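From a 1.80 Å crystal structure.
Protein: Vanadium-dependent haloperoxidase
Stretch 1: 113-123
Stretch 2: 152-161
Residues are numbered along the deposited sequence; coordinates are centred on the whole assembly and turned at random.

Stretch 1 (113-123) VVAHMELSKRL
Stretch 2 152-161: SKAYGLQVAD

Two helical segments of one chain of a vanadium-dependent haloperoxidase, 113-123 and 152-161, pack with their N-to-C directions 47° apart (signed crossing angle -47°) and their axes 7.7 Å apart at closest approach, burying 412 Å² in total. Both are regular α-helices with phi near -60° and psi near -45°, held by i to i+4 backbone hydrogen bonds such as Glu118 N to Val114 O (3.0 Å) and Ala160 N to Gly156 O (3.0 Å); at Leu123 the backbone shifts to -93/-9. The register is set by Ala115 and Gly156, whose CA atoms lie 4.7 Å apart. The absence of a side chain at Gly156 leaves room for this approach: a CB there would point at the first helix and fall 2.8 Å from Val114 CG1, a clash; without it, Val114 CG1 rests 4.0 Å from Gly156 CA. Ala115, its CA-to-CB bond sideways, brings CB to 3.5 Å from Gly156 O.

Val114 points toward the second helix with chi1 161° (t), which lays CG1 over the backbone, 3.7 Å from Lys153 O, and against Leu157 CD2 at 3.8 Å. Lys153 adds its aliphatic stem, CG lying 4.2 Å from Val114 CG1, before its end leads away (chi1 t, chi2 t, chi3 p, chi4 103°). Leu157 leaves its backbone sideways, but the m, t rotamer (-63°, 180°) turns its end inward, so that CD2 also meets Glu118 CB at 3.9 Å.

One turn on, Ala160 points toward the first helix and is a knob in a hole formed by Ala115, Glu118, Leu119 and Arg122. Its single methyl fits there: CB is 4.4 Å from Ala115 CB, 3.7 Å from Glu118 CG and 4.0 Å from Leu119 CG. Leu119 starts sideways, yet chi1 -66° and chi2 180° (m, t) bring its end nearer, placing CD2 3.5 Å from Ala160 O.

Beyond this apolar patch the contact becomes ionic. Glu118 (chi1 167°, chi2 60°, chi3 15°) lines the hole with CB and CG while its carboxylate reaches along its own helix. There OE1 accepts from Lys121 NZ at 2.9 Å and OE2 from Arg122 NE at 2.7 Å, both in salt bridges; chi3 of 78° (p) bends the Lys121 chain back to make its bond. Arg122 is largely extended after its first torsion (chi1 -62°, chi2 -171°, chi3 -158°, chi4 -178°), long enough to span the gap between the helices. Its NH2 donates to Asp161 OD1 at 2.8 Å, a hydrogen-bonded salt bridge with an N-H...O angle of 138°, the carboxylate oxygen lying at the guanidinium edge near its plane. Asp161 CA-to-CB points away, but chi1 -70° (m) and chi2 -25° bring its carboxylate back to the arginine. Water 1 adds a second link, donating to Asp161 O at 2.8 Å and accepting from Arg122 NH1 at 2.9 Å.

The CA-to-CB bond of His116 points away from the second helix (chi1 -171°, chi2 -76°), and its side chain makes no contact there; Ser120 OG (chi1 -69°) bonds back to His116 O at 2.9 Å.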

ATOM      1  N   VAL A 113      -5.884  17.448   8.653  1.00  9.36           N
ATOM      2  CA  VAL A 113      -7.010  16.774   7.963  1.00 10.38           C
ATOM      3  C   VAL A 113      -7.365  17.480   6.653  1.00 10.14           C
ATOM      4  O   VAL A 113      -7.592  16.843   5.637  1.00 10.18           O
ATOM      5  CB  VAL A 113      -8.256  16.519   8.836  1.00 11.13           C
ATOM      6  CG1 VAL A 113      -9.288  15.797   7.995  1.00 12.65           C
ATOM      7  CG2 VAL A 113      -7.793  15.702  10.066  1.00 13.90           C
ATOM      8  N   VAL A 114      -7.336  18.782   6.653  1.00  9.92           N
ATOM      9  CA  VAL A 114      -7.646  19.568   5.458  1.00  9.31           C
ATOM     10  C   VAL A 114      -6.625  19.268   4.390  1.00  9.39           C
ATOM     11  O   VAL A 114      -6.963  19.016   3.239  1.00 10.14           O
ATOM     12  CB  VAL A 114      -7.620  21.106   5.804  1.00  9.61           C
ATOM     13  CG1 VAL A 114      -7.468  21.970   4.570  1.00 10.55           C
ATOM     14  CG2 VAL A 114      -8.928  21.557   6.463  1.00  9.65           C
ATOM     15  N   ALA A 115      -5.336  19.286   4.775  1.00  8.16           N
ATOM     16  CA  ALA A 115      -4.240  18.924   3.797  1.00  8.54           C
ATOM     17  C   ALA A 115      -4.433  17.501   3.206  1.00  8.17           C
ATOM     18  O   ALA A 115      -4.298  17.287   1.967  1.00  9.67           O
ATOM     19  CB  ALA A 115      -2.902  19.100   4.463  1.00  8.86           C
ATOM     20  N   HIS A 116      -4.725  16.550   4.097  1.00  7.79           N
ATOM     21  CA  HIS A 116      -4.897  15.130   3.710  1.00  9.03           C
ATOM     22  C   HIS A 116      -6.052  15.024   2.663  1.00  9.82           C
ATOM     23  O   HIS A 116      -5.899  14.406   1.607  1.00  9.92           O
ATOM     24  CB  HIS A 116      -5.160  14.284   4.921  1.00  9.18           C
ATOM     25  CG  HIS A 116      -5.130  12.840   4.643  1.00  9.44           C
ATOM     26  ND1 HIS A 116      -6.159  12.187   4.006  1.00  9.79           N
ATOM     27  CD2 HIS A 116      -4.162  11.905   4.874  1.00  9.93           C
ATOM     28  CE1 HIS A 116      -5.801  10.918   3.809  1.00 11.02           C
ATOM     29  NE2 HIS A 116      -4.613  10.724   4.357  1.00 10.54           N
ATOM     30  N   MET A 117      -7.210  15.651   2.974  1.00  9.60           N
ATOM     31  CA  MET A 117      -8.327  15.565   2.067  1.00  9.48           C
ATOM     32  C   MET A 117      -8.045  16.238   0.757  1.00  9.66           C
ATOM     33  O   MET A 117      -8.417  15.745  -0.297  1.00 11.55           O
ATOM     34  CB  MET A 117      -9.600  16.131   2.704  1.00  9.25           C
ATOM     35  CG  MET A 117     -10.070  15.378   3.888  1.00  9.24           C
ATOM     36  SD  MET A 117     -11.733  15.808   4.599  1.00  7.33           S
ATOM     37  CE  MET A 117     -11.342  17.474   5.159  1.00  9.86           C
ATOM     38  N   GLU A 118      -7.413  17.413   0.800  1.00 10.29           N
ATOM     39  CA  GLU A 118      -7.172  18.130  -0.447  1.00 10.84           C
ATOM     40  C   GLU A 118      -6.229  17.339  -1.385  1.00 11.08           C
ATOM     41  O   GLU A 118      -6.495  17.175  -2.563  1.00 10.53           O
ATOM     42  CB  GLU A 118      -6.442  19.490  -0.128  1.00 10.30           C
ATOM     43  CG  GLU A 118      -5.843  20.234  -1.311  1.00 11.23           C
ATOM     44  CD  GLU A 118      -6.806  20.649  -2.395  1.00 14.51           C
ATOM     45  OE1 GLU A 118      -8.014  20.651  -2.197  1.00 15.65           O
ATOM     46  OE2 GLU A 118      -6.342  20.811  -3.560  1.00 16.98           O
ATOM     47  N   LEU A 119      -5.137  16.758  -0.839  1.00 10.30           N
ATOM     48  CA  LEU A 119      -4.242  15.966  -1.691  1.00 10.66           C
ATOM     49  C   LEU A 119      -4.874  14.666  -2.133  1.00 10.19           C
ATOM     50  O   LEU A 119      -4.688  14.268  -3.291  1.00 10.90           O
ATOM     51  CB  LEU A 119      -2.901  15.703  -1.021  1.00 10.58           C
ATOM     52  CG  LEU A 119      -2.167  17.006  -0.849  1.00 11.94           C
ATOM     53  CD1 LEU A 119      -0.902  16.701  -0.198  1.00 14.60           C
ATOM     54  CD2 LEU A 119      -1.815  17.678  -2.160  1.00 15.55           C
ATOM     55  N   SER A 120      -5.630  14.041  -1.250  1.00  9.65           N
ATOM     56  CA  SER A 120      -6.361  12.840  -1.620  1.00 10.48           C
ATOM     57  C   SER A 120      -7.297  13.127  -2.854  1.00 11.25           C
ATOM     58  O   SER A 120      -7.311  12.382  -3.804  1.00 12.02           O
ATOM     59  CB  SER A 120      -7.155  12.316  -0.511  1.00 10.54           C
ATOM     60  OG  SER A 120      -6.336  11.799   0.508  1.00 10.86           O
ATOM     61  N   LYS A 121      -8.016  14.242  -2.807  1.00 11.76           N
ATOM     62  CA  LYS A 121      -8.883  14.713  -3.882  1.00 12.25           C
ATOM     63  C   LYS A 121      -8.093  14.887  -5.143  1.00 12.32           C
ATOM     64  O   LYS A 121      -8.559  14.451  -6.201  1.00 11.62           O
ATOM     65  CB  LYS A 121      -9.541  16.021  -3.508  1.00 13.08           C
ATOM     66  CG  LYS A 121     -10.578  16.603  -4.439  1.00 15.99           C
ATOM     67  CD  LYS A 121     -10.624  18.120  -4.271  1.00 16.69           C
ATOM     68  CE  LYS A 121      -9.441  18.752  -5.000  1.00 17.99           C
ATOM     69  NZ  LYS A 121      -9.362  20.224  -4.696  1.00 22.78           N
ATOM     70  N   ARG A 122      -6.928  15.508  -5.096  1.00 12.68           N
ATOM     71  CA  ARG A 122      -6.127  15.666  -6.287  1.00 14.01           C
ATOM     72  C   ARG A 122      -5.666  14.355  -6.922  1.00 15.68           C
ATOM     73  O   ARG A 122      -5.484  14.327  -8.150  1.00 16.31           O
ATOM     74  CB  ARG A 122      -4.916  16.517  -6.030  1.00 14.41           C
ATOM     75  CG  ARG A 122      -5.199  17.906  -5.610  1.00 15.52           C
ATOM     76  CD  ARG A 122      -3.920  18.717  -5.602  1.00 17.29           C
ATOM     77  NE  ARG A 122      -4.060  19.874  -4.747  1.00 16.35           N
ATOM     78  CZ  ARG A 122      -3.082  20.770  -4.607  1.00 18.20           C
ATOM     79  NH1 ARG A 122      -1.924  20.623  -5.286  1.00 17.91           N
ATOM     80  NH2 ARG A 122      -3.260  21.811  -3.800  1.00 17.05           N
ATOM     81  N   LEU A 123      -5.518  13.325  -6.124  1.00 13.97           N
ATOM     82  CA  LEU A 123      -4.888  12.051  -6.566  1.00 14.08           C
ATOM     83  C   LEU A 123      -5.903  11.012  -7.086  1.00 15.68           C
ATOM     84  O   LEU A 123      -5.513  10.028  -7.670  1.00 17.88           O
ATOM     85  CB  LEU A 123      -4.116  11.474  -5.397  1.00 13.41           C
ATOM     86  CG  LEU A 123      -2.829  12.155  -5.098  1.00 14.87           C
ATOM     87  CD1 LEU A 123      -2.351  11.830  -3.646  1.00 14.61           C
ATOM     88  CD2 LEU A 123      -1.832  11.709  -6.128  1.00 15.76           C
ATOM     89  N   SER A 152      -7.380  27.828  10.106  1.00 11.86           N
ATOM     90  CA  SER A 152      -6.830  26.462  10.070  1.00 11.41           C
ATOM     91  C   SER A 152      -6.863  25.830   8.665  1.00 12.68           C
ATOM     92  O   SER A 152      -5.857  25.188   8.165  1.00 11.08           O
ATOM     93  CB  SER A 152      -7.491  25.565  11.118  1.00 11.39           C
ATOM     94  OG  SER A 152      -7.428  26.122  12.390  1.00 11.67           O
ATOM     95  N   LYS A 153      -8.010  25.975   8.009  1.00 10.73           N
ATOM     96  CA  LYS A 153      -8.116  25.539   6.605  1.00 11.37           C
ATOM     97  C   LYS A 153      -7.111  26.164   5.677  1.00 11.65           C
ATOM     98  O   LYS A 153      -6.482  25.515   4.814  1.00 11.35           O
ATOM     99  CB  LYS A 153      -9.538  25.826   6.082  1.00 13.10           C
ATOM    100  CG  LYS A 153      -9.669  25.522   4.594  1.00 15.30           C
ATOM    101  CD  LYS A 153     -11.088  25.666   4.050  1.00 18.96           C
ATOM    102  CE  LYS A 153     -11.599  27.028   4.106  1.00 24.60           C
ATOM    103  NZ  LYS A 153     -11.488  27.497   2.692  1.00 31.61           N
ATOM    104  N   ALA A 154      -6.908  27.490   5.845  1.00 12.24           N
ATOM    105  CA  ALA A 154      -5.963  28.213   5.044  1.00 13.05           C
ATOM    106  C   ALA A 154      -4.549  27.658   5.179  1.00 11.74           C
ATOM    107  O   ALA A 154      -3.828  27.552   4.176  1.00 11.73           O
ATOM    108  CB  ALA A 154      -6.007  29.714   5.366  1.00 16.06           C
ATOM    109  N   TYR A 155      -4.139  27.301   6.372  1.00 11.67           N
ATOM    110  CA  TYR A 155      -2.793  26.759   6.606  1.00 11.67           C
ATOM    111  C   TYR A 155      -2.718  25.361   5.976  1.00 10.74           C
ATOM    112  O   TYR A 155      -1.708  25.047   5.332  1.00 10.56           O
ATOM    113  CB  TYR A 155      -2.432  26.735   8.057  1.00 11.13           C
ATOM    114  CG  TYR A 155      -1.048  26.220   8.348  1.00 11.12           C
ATOM    115  CD1 TYR A 155       0.031  26.709   7.684  1.00 11.50           C
ATOM    116  CD2 TYR A 155      -0.864  25.194   9.206  1.00 10.54           C
ATOM    117  CE1 TYR A 155       1.272  26.186   7.889  1.00 11.79           C
ATOM    118  CE2 TYR A 155       0.396  24.641   9.419  1.00 10.75           C
ATOM    119  CZ  TYR A 155       1.417  25.110   8.722  1.00 11.78           C
ATOM    120  OH  TYR A 155       2.692  24.636   8.880  1.00 13.60           O
ATOM    121  N   GLY A 156      -3.707  24.529   6.244  1.00 11.18           N
ATOM    122  CA  GLY A 156      -3.772  23.191   5.607  1.00 10.14           C
ATOM    123  C   GLY A 156      -3.641  23.208   4.079  1.00  9.60           C
ATOM    124  O   GLY A 156      -2.906  22.420   3.487  1.00  9.09           O
ATOM    125  N   LEU A 157      -4.306  24.161   3.432  1.00 10.58           N
ATOM    126  CA  LEU A 157      -4.240  24.320   2.025  1.00 10.68           C
ATOM    127  C   LEU A 157      -2.893  24.881   1.541  1.00 10.82           C
ATOM    128  O   LEU A 157      -2.400  24.473   0.468  1.00 10.01           O
ATOM    129  CB  LEU A 157      -5.422  25.125   1.507  1.00 11.17           C
ATOM    130  CG  LEU A 157      -6.859  24.526   1.683  1.00 10.97           C
ATOM    131  CD1 LEU A 157      -7.887  25.492   1.102  1.00 12.16           C
ATOM    132  CD2 LEU A 157      -7.010  23.168   1.042  1.00 12.95           C
ATOM    133  N   GLN A 158      -2.266  25.749   2.312  1.00 12.03           N
ATOM    134  CA  GLN A 158      -0.936  26.208   1.974  1.00 13.57           C
ATOM    135  C   GLN A 158       0.057  25.078   1.999  1.00 12.07           C
ATOM    136  O   GLN A 158       0.904  24.964   1.114  1.00 11.29           O
ATOM    137  CB  GLN A 158      -0.492  27.357   2.914  1.00 14.95           C
ATOM    138  CG  GLN A 158       0.778  27.962   2.575  1.00 19.17           C
ATOM    139  CD  GLN A 158       1.230  28.952   3.666  1.00 21.63           C
ATOM    140  OE1 GLN A 158       0.732  28.949   4.791  1.00 21.51           O
ATOM    141  NE2 GLN A 158       2.200  29.750   3.327  1.00 20.94           N
ATOM    142  N   VAL A 159      -0.021  24.263   3.021  1.00 10.39           N
ATOM    143  CA  VAL A 159       0.872  23.068   3.101  1.00 10.59           C
ATOM    144  C   VAL A 159       0.571  22.107   1.917  1.00 10.58           C
ATOM    145  O   VAL A 159       1.490  21.563   1.334  1.00  9.90           O
ATOM    146  CB  VAL A 159       0.791  22.401   4.458  1.00 10.98           C
ATOM    147  CG1 VAL A 159       1.595  21.084   4.434  1.00 12.67           C
ATOM    148  CG2 VAL A 159       1.293  23.367   5.562  1.00 11.37           C
ATOM    149  N   ALA A 160      -0.685  21.807   1.626  1.00 10.77           N
ATOM    150  CA  ALA A 160      -1.030  20.955   0.525  1.00 10.66           C
ATOM    151  C   ALA A 160      -0.470  21.483  -0.762  1.00 11.48           C
ATOM    152  O   ALA A 160      -0.017  20.685  -1.611  1.00 12.92           O
ATOM    153  CB  ALA A 160      -2.564  20.820   0.383  1.00 11.39           C
ATOM    154  N   ASP A 161      -0.406  22.823  -0.961  1.00 11.55           N
ATOM    155  CA  ASP A 161       0.145  23.323  -2.159  1.00 12.92           C
ATOM    156  C   ASP A 161       1.636  23.017  -2.207  1.00 11.95           C
ATOM    157  O   ASP A 161       2.169  22.766  -3.289  1.00 13.49           O
ATOM    158  CB  ASP A 161      -0.045  24.848  -2.394  1.00 17.27           C
ATOM    159  CG  ASP A 161      -1.530  25.228  -2.696  1.00 21.06           C
ATOM    160  OD1 ASP A 161      -2.371  24.371  -3.205  1.00 21.42           O
ATOM    161  OD2 ASP A 161      -1.857  26.395  -2.389  1.00 23.26           O
TER
HETATM  162  O   HOH W   1       0.404  22.292  -5.374  1.00 20.23           O